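Local coordinates for protein transcriptional regulator, LacI family (Burkholderia phymatum, PDB 2RGY) that probably binds a small effector, perhaps a sugar, and controls transcription in response, as a dimeric transcriptional regulator of the LacI family, at residues Leu255-Tyr260 against Trp264-Glu269; Leu27-Leu32 against Glu246-Ala251. All coordinates share one frame; numbering follows the deposited sequence.

Interaction 1: Leu255-Tyr260 against Trp264-Glu269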
loop_
_atom_site.group_PDB
_atom_site.type_symbol
_atom_site.label_atom_id
_atom_site.label_comp_id
_atom_site.label_asym_id
_atom_site.label_seq_id
_atom_site.Cartn_x
_atom_site.Cartn_y
_atom_site.Cartn_z
ATOM N N LEU A 255 3.436 -23.503 8.514
ATOM C CA LEU A 255 2.057 -23.663 8.961
ATOM C C LEU A 255 1.301 -24.644 8.067
ATOM O O LEU A 255 0.547 -25.485 8.548
ATOM C CB LEU A 255 1.359 -22.299 8.966
ATOM C CG LEU A 255 -0.068 -22.241 9.513
ATOM C CD1 LEU A 255 -0.067 -22.710 10.964
ATOM C CD2 LEU A 255 -0.613 -20.821 9.395
ATOM N N ILE A 256 1.514 -24.542 6.764
ATOM C CA ILE A 256 0.845 -25.430 5.826
ATOM C C ILE A 256 1.269 -26.887 6.071
ATOM O O ILE A 256 0.446 -27.797 5.976
ATOM C CB ILE A 256 1.113 -24.971 4.359
ATOM C CG1 ILE A 256 0.374 -23.642 4.111
ATOM C CG2 ILE A 256 0.646 -26.028 3.370
ATOM C CD1 ILE A 256 0.555 -23.054 2.718
ATOM N N ASN A 257 2.536 -27.103 6.422
ATOM C CA ASN A 257 3.028 -28.451 6.723
ATOM C C ASN A 257 2.191 -29.060 7.857
ATOM O O ASN A 257 1.678 -30.175 7.753
ATOM C CB ASN A 257 4.496 -28.407 7.175
ATOM C CG ASN A 257 5.474 -28.263 6.022
ATOM O OD1 ASN A 257 6.686 -28.181 6.237
ATOM N ND2 ASN A 257 4.962 -28.237 4.800
ATOM N N GLN A 258 2.061 -28.306 8.943
ATOM C CA GLN A 258 1.318 -28.749 10.115
ATOM C C GLN A 258 -0.168 -28.962 9.826
ATOM O O GLN A 258 -0.779 -29.896 10.352
ATOM C CB GLN A 258 1.445 -27.719 11.242
ATOM C CG GLN A 258 2.759 -26.954 11.294
ATOM C CD GLN A 258 3.947 -27.826 11.654
ATOM O OE1 GLN A 258 3.963 -28.466 12.706
ATOM N NE2 GLN A 258 4.961 -27.840 10.786
ATOM N N CYS A 259 -0.740 -28.095 8.993
ATOM C CA CYS A 259 -2.163 -28.142 8.662
ATOM C C CYS A 259 -2.601 -29.095 7.566
ATOM O O CYS A 259 -3.585 -29.824 7.733
ATOM C CB CYS A 259 -2.665 -26.758 8.252
ATOM S SG CYS A 259 -2.812 -25.545 9.551
ATOM N N TYR A 260 -1.881 -29.083 6.447
ATOM C CA TYR A 260 -2.274 -29.899 5.314
ATOM C C TYR A 260 -1.373 -31.037 4.853
ATOM O O TYR A 260 -1.613 -31.615 3.793
ATOM C CB TYR A 260 -2.575 -28.977 4.136
ATOM C CG TYR A 260 -3.508 -27.835 4.493
ATOM C CD1 TYR A 260 -4.796 -28.084 4.955
ATOM C CD2 TYR A 260 -3.111 -26.506 4.345
ATOM C CE1 TYR A 260 -5.670 -27.043 5.257
ATOM C CE2 TYR A 260 -3.979 -25.458 4.644
ATOM C CZ TYR A 260 -5.259 -25.732 5.099
ATOM O OH TYR A 260 -6.140 -24.707 5.375
ATOM N N TRP A 264 7.364 -29.148 2.989
ATOM C CA TRP A 264 8.296 -28.082 2.656
ATOM C C TRP A 264 9.493 -28.093 3.587
ATOM O O TRP A 264 9.342 -28.357 4.777
ATOM C CB TRP A 264 7.633 -26.718 2.847
ATOM C CG TRP A 264 6.553 -26.374 1.878
ATOM C CD1 TRP A 264 5.210 -26.303 2.126
ATOM C CD2 TRP A 264 6.736 -25.954 0.524
ATOM N NE1 TRP A 264 4.549 -25.852 1.005
ATOM C CE2 TRP A 264 5.462 -25.630 0.012
ATOM C CE3 TRP A 264 7.857 -25.816 -0.302
ATOM C CZ2 TRP A 264 5.281 -25.170 -1.300
ATOM C CZ3 TRP A 264 7.675 -25.359 -1.610
ATOM C CH2 TRP A 264 6.398 -25.041 -2.093
ATOM N N GLU A 265 10.681 -27.804 3.064
ATOM C CA GLU A 265 11.842 -27.691 3.932
ATOM C C GLU A 265 11.682 -26.248 4.386
ATOM O O GLU A 265 11.352 -25.377 3.576
ATOM C CB GLU A 265 13.157 -27.861 3.157
ATOM C CG GLU A 265 13.387 -29.279 2.648
ATOM C CD GLU A 265 14.743 -29.451 1.977
ATOM O OE1 GLU A 265 14.958 -28.857 0.886
ATOM O OE2 GLU A 265 15.590 -30.179 2.546
ATOM N N ILE A 266 11.899 -25.992 5.670
ATOM C CA ILE A 266 11.736 -24.647 6.216
ATOM C C ILE A 266 13.054 -23.961 6.575
ATOM O O ILE A 266 13.890 -24.542 7.261
ATOM C CB ILE A 266 10.842 -24.695 7.473
ATOM C CG1 ILE A 266 9.546 -25.446 7.156
ATOM C CG2 ILE A 266 10.532 -23.286 7.962
ATOM C CD1 ILE A 266 8.744 -24.844 6.026
ATOM N N PHE A 267 13.230 -22.725 6.105
ATOM C CA PHE A 267 14.436 -21.940 6.394
ATOM C C PHE A 267 14.061 -20.694 7.197
ATOM O O PHE A 267 13.072 -20.021 6.889
ATOM C CB PHE A 267 15.139 -21.573 5.089
ATOM C CG PHE A 267 15.443 -22.771 4.232
ATOM C CD1 PHE A 267 14.439 -23.359 3.456
ATOM C CD2 PHE A 267 16.703 -23.368 4.270
ATOM C CE1 PHE A 267 14.682 -24.537 2.731
ATOM C CE2 PHE A 267 16.964 -24.550 3.549
ATOM C CZ PHE A 267 15.949 -25.134 2.778
ATOM N N ARG A 268 14.847 -20.402 8.231
ATOM C CA ARG A 268 14.584 -19.273 9.131
ATOM C C ARG A 268 15.672 -18.202 9.180
ATOM O O ARG A 268 15.568 -17.247 9.959
ATOM C CB ARG A 268 14.374 -19.797 10.556
ATOM C CG ARG A 268 13.243 -20.791 10.691
ATOM C CD ARG A 268 13.453 -21.721 11.876
ATOM N NE ARG A 268 12.368 -22.685 11.970
ATOM C CZ ARG A 268 11.140 -22.376 12.364
ATOM N NH1 ARG A 268 10.853 -21.127 12.714
ATOM N NH2 ARG A 268 10.191 -23.306 12.375
ATOM N N GLU A 269 16.714 -18.354 8.370
ATOM C CA GLU A 269 17.818 -17.394 8.380
ATOM C C GLU A 269 18.027 -16.700 7.047
ATOM O O GLU A 269 18.329 -17.345 6.044
ATOM C CB GLU A 269 19.125 -18.095 8.771
ATOM C CG GLU A 269 19.097 -18.765 10.148
ATOM C CD GLU A 269 18.741 -17.788 11.257
ATOM O OE1 GLU A 269 19.305 -16.674 11.258
ATOM O OE2 GLU A 269 17.898 -18.126 12.125
#

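Interaction 2: Leu27-Leu32 against Glu246-Ala251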
loop_
_atom_site.group_PDB
_atom_site.type_symbol
_atom_site.label_atom_id
_atom_site.label_comp_id
_atom_site.label_asym_id
_atom_site.label_seq_id
_atom_site.Cartn_x
_atom_site.Cartn_y
_atom_site.Cartn_z
ATOM N N LEU A 27 0.539 -10.151 2.786
ATOM C CA LEU A 27 -0.730 -10.608 2.229
ATOM C C LEU A 27 -0.482 -11.379 0.937
ATOM O O LEU A 27 -1.043 -12.457 0.723
ATOM C CB LEU A 27 -1.651 -9.421 1.922
ATOM C CG LEU A 27 -1.973 -8.451 3.063
ATOM C CD1 LEU A 27 -2.785 -7.299 2.519
ATOM C CD2 LEU A 27 -2.730 -9.173 4.168
ATOM N N LYS A 28 0.356 -10.821 0.070
ATOM C CA LYS A 28 0.643 -11.462 -1.204
ATOM C C LYS A 28 1.252 -12.851 -1.034
ATOM O O LYS A 28 0.761 -13.809 -1.621
ATOM C CB LYS A 28 1.571 -10.581 -2.047
ATOM C CG LYS A 28 1.957 -11.171 -3.407
ATOM C CD LYS A 28 2.909 -10.220 -4.153
ATOM C CE LYS A 28 3.501 -10.855 -5.418
ATOM N NZ LYS A 28 4.552 -9.978 -6.059
ATOM N N GLN A 29 2.312 -12.957 -0.236
ATOM C CA GLN A 29 2.970 -14.243 -0.008
ATOM C C GLN A 29 2.058 -15.273 0.646
ATOM O O GLN A 29 2.138 -16.451 0.329
ATOM C CB GLN A 29 4.214 -14.085 0.864
ATOM C CG GLN A 29 5.410 -13.505 0.151
ATOM C CD GLN A 29 5.725 -14.235 -1.139
ATOM O OE1 GLN A 29 5.837 -15.459 -1.171
ATOM N NE2 GLN A 29 5.866 -13.480 -2.210
ATOM N N THR A 30 1.210 -14.836 1.573
ATOM C CA THR A 30 0.306 -15.769 2.234
ATOM C C THR A 30 -0.675 -16.303 1.188
ATOM O O THR A 30 -0.875 -17.510 1.076
ATOM C CB THR A 30 -0.476 -15.084 3.383
ATOM O OG1 THR A 30 0.443 -14.488 4.308
ATOM C CG2 THR A 30 -1.328 -16.107 4.129
ATOM N N ASP A 31 -1.271 -15.400 0.414
ATOM C CA ASP A 31 -2.224 -15.776 -0.634
ATOM C C ASP A 31 -1.569 -16.750 -1.615
ATOM O O ASP A 31 -2.160 -17.756 -2.002
ATOM C CB ASP A 31 -2.705 -14.515 -1.377
ATOM C CG ASP A 31 -3.600 -14.830 -2.579
ATOM O OD1 ASP A 31 -4.501 -15.687 -2.457
ATOM O OD2 ASP A 31 -3.417 -14.201 -3.650
ATOM N N LEU A 32 -0.332 -16.437 -1.981
ATOM C CA LEU A 32 0.465 -17.220 -2.918
ATOM C C LEU A 32 0.705 -18.662 -2.473
ATOM O O LEU A 32 0.424 -19.607 -3.216
ATOM C CB LEU A 32 1.804 -16.509 -3.127
ATOM C CG LEU A 32 2.427 -16.432 -4.518
ATOM C CD1 LEU A 32 1.358 -16.089 -5.540
ATOM C CD2 LEU A 32 3.535 -15.364 -4.527
ATOM N N GLU A 246 10.605 -13.581 2.128
ATOM C CA GLU A 246 11.173 -14.892 2.446
ATOM C C GLU A 246 10.699 -15.453 3.782
ATOM O O GLU A 246 10.343 -16.624 3.872
ATOM C CB GLU A 246 12.707 -14.837 2.448
ATOM C CG GLU A 246 13.339 -14.505 1.103
ATOM C CD GLU A 246 13.694 -13.030 0.983
ATOM O OE1 GLU A 246 12.776 -12.183 1.044
ATOM O OE2 GLU A 246 14.897 -12.716 0.841
ATOM N N LEU A 247 10.704 -14.626 4.821
ATOM C CA LEU A 247 10.268 -15.091 6.131
ATOM C C LEU A 247 8.785 -15.442 6.109
ATOM O O LEU A 247 8.367 -16.429 6.718
ATOM C CB LEU A 247 10.564 -14.035 7.203
ATOM C CG LEU A 247 12.046 -13.943 7.609
ATOM C CD1 LEU A 247 12.278 -12.744 8.519
ATOM C CD2 LEU A 247 12.470 -15.236 8.310
ATOM N N THR A 248 7.994 -14.657 5.388
ATOM C CA THR A 248 6.565 -14.919 5.295
ATOM C C THR A 248 6.344 -16.235 4.543
ATOM O O THR A 248 5.573 -17.088 4.967
ATOM C CB THR A 248 5.815 -13.789 4.545
ATOM O OG1 THR A 248 5.980 -12.546 5.238
ATOM C CG2 THR A 248 4.339 -14.111 4.460
ATOM N N GLN A 249 7.025 -16.393 3.419
ATOM C CA GLN A 249 6.895 -17.601 2.633
ATOM C C GLN A 249 7.184 -18.826 3.503
ATOM O O GLN A 249 6.435 -19.802 3.492
ATOM C CB GLN A 249 7.859 -17.542 1.444
ATOM C CG GLN A 249 7.920 -18.810 0.628
ATOM C CD GLN A 249 8.845 -18.675 -0.557
ATOM O OE1 GLN A 249 10.037 -18.385 -0.407
ATOM N NE2 GLN A 249 8.304 -18.881 -1.744
ATOM N N ASN A 250 8.262 -18.760 4.273
ATOM C CA ASN A 250 8.637 -19.864 5.139
ATOM C C ASN A 250 7.719 -20.024 6.358
ATOM O O ASN A 250 7.441 -21.147 6.792
ATOM C CB ASN A 250 10.102 -19.703 5.556
ATOM C CG ASN A 250 11.064 -20.117 4.451
ATOM O OD1 ASN A 250 11.345 -21.306 4.278
ATOM N ND2 ASN A 250 11.550 -19.146 3.681
ATOM N N ALA A 251 7.236 -18.913 6.902
ATOM C CA ALA A 251 6.337 -18.973 8.043
ATOM C C ALA A 251 5.040 -19.649 7.602
ATOM O O ALA A 251 4.509 -20.508 8.296
ATOM C CB ALA A 251 6.039 -17.562 8.559
#

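Interaction 1: Leu255-Tyr260 against Trp264-Glu269
N257, in the last turn of helix 244-260, meets W264 where the chain doubles back after a three-residue turn. Its amide group lies against the backbone of W264, with N257 CG 3.7 Å from W264 N, so the planar group sits beside the returning chain. The amide is probably turned over in the model, which leaves open which of its ends faces W264 O. Asparagine suits the place because its short side chain carries both a donor and an acceptor to a stretch with no regular backbone pairing.

The same amide also packs against the indole. It comes to the pyrrole edge of W264, near the ring plane, and the two planes differ by only 19°, so the approach is edge to edge rather than a stack. CG of W264 lies beside its own backbone N (chi1 -69°), and this places CD1 at the N257 amide. R253 makes a cation-pi contact with this ring, and E33 of helix 21-36 touches it.

This is the outer edge of the N-terminal lobe of a periplasmic-binding-protein-like fold: helix 244-260 ends here, and the chain runs along the surface before returning to the other lobe as strand 273-275.

I266 CD1 lies against the end of the N257 amide, 3.9 Å from one of its terminal atoms, and its side chain also packs on F108 of strand 107-108; a branched aliphatic residue suits a partly covered position that meets both an amide and an aromatic residue.

Interaction 2: Leu27-Leu32 against Glu246-Ala251
Q29 and T248 bring together two helices of the N-terminal lobe of the periplasmic-binding-protein-like fold. Helix 21-36 follows the first strand of the parallel sheet, and helix 244-260 comes from far along the chain to lie beside it; the axes of the two short segments come within 8.8 Å, inclined at 33° with their N-to-C directions roughly alike.

Van der Waals contact joins them. T248 CG2 reaches across to Q29 CB at 3.6 Å, and the same methyl stands 3.9 Å from T30 OG1. Threonine fits because it is small and divides its work: OG1 lies beside its backbone N and bonds to T244 O, which leaves the methyl to face the neighbouring helix. T30 treats its hydroxyl likewise, giving it to I26 O.

The two glutamines meet at the more exposed margin. Q29 bends at chi2, carrying OE1 to 3.9 Å from Q249 CB. Their amide planes are 81° apart.

No hydrogen bond joins the two short segments themselves, but Q249 extends and its NE2 bonds to OE2 of E33, one residue past 27-32, which ties the helices together. Internal to 246-251, N250 ND2 donates to E246 O at 2.8 Å (161°), from the face of that carbonyl plane opposite N250 N.

In the fold
Both contacts use helix 244-260, at different stations along it. Interaction 2 is partly buried, its centre about 15 Å from the centre of the chain against about 22 Å for interaction 1, and it joins the helix to a distant element through methyl and methylene groups whose polar neighbours are largely satisfied within their own helices. Interaction 1 is a surface contact, local in sequence, in which one amide meets backbone and indole edge. Their centres are 11 Å apart, and they touch directly: F267 N probably donates to N250 OD1 at 3.0 Å, tying the loop after the helix back to 246-251. E33 links them too, bonding Q249 and touching W264.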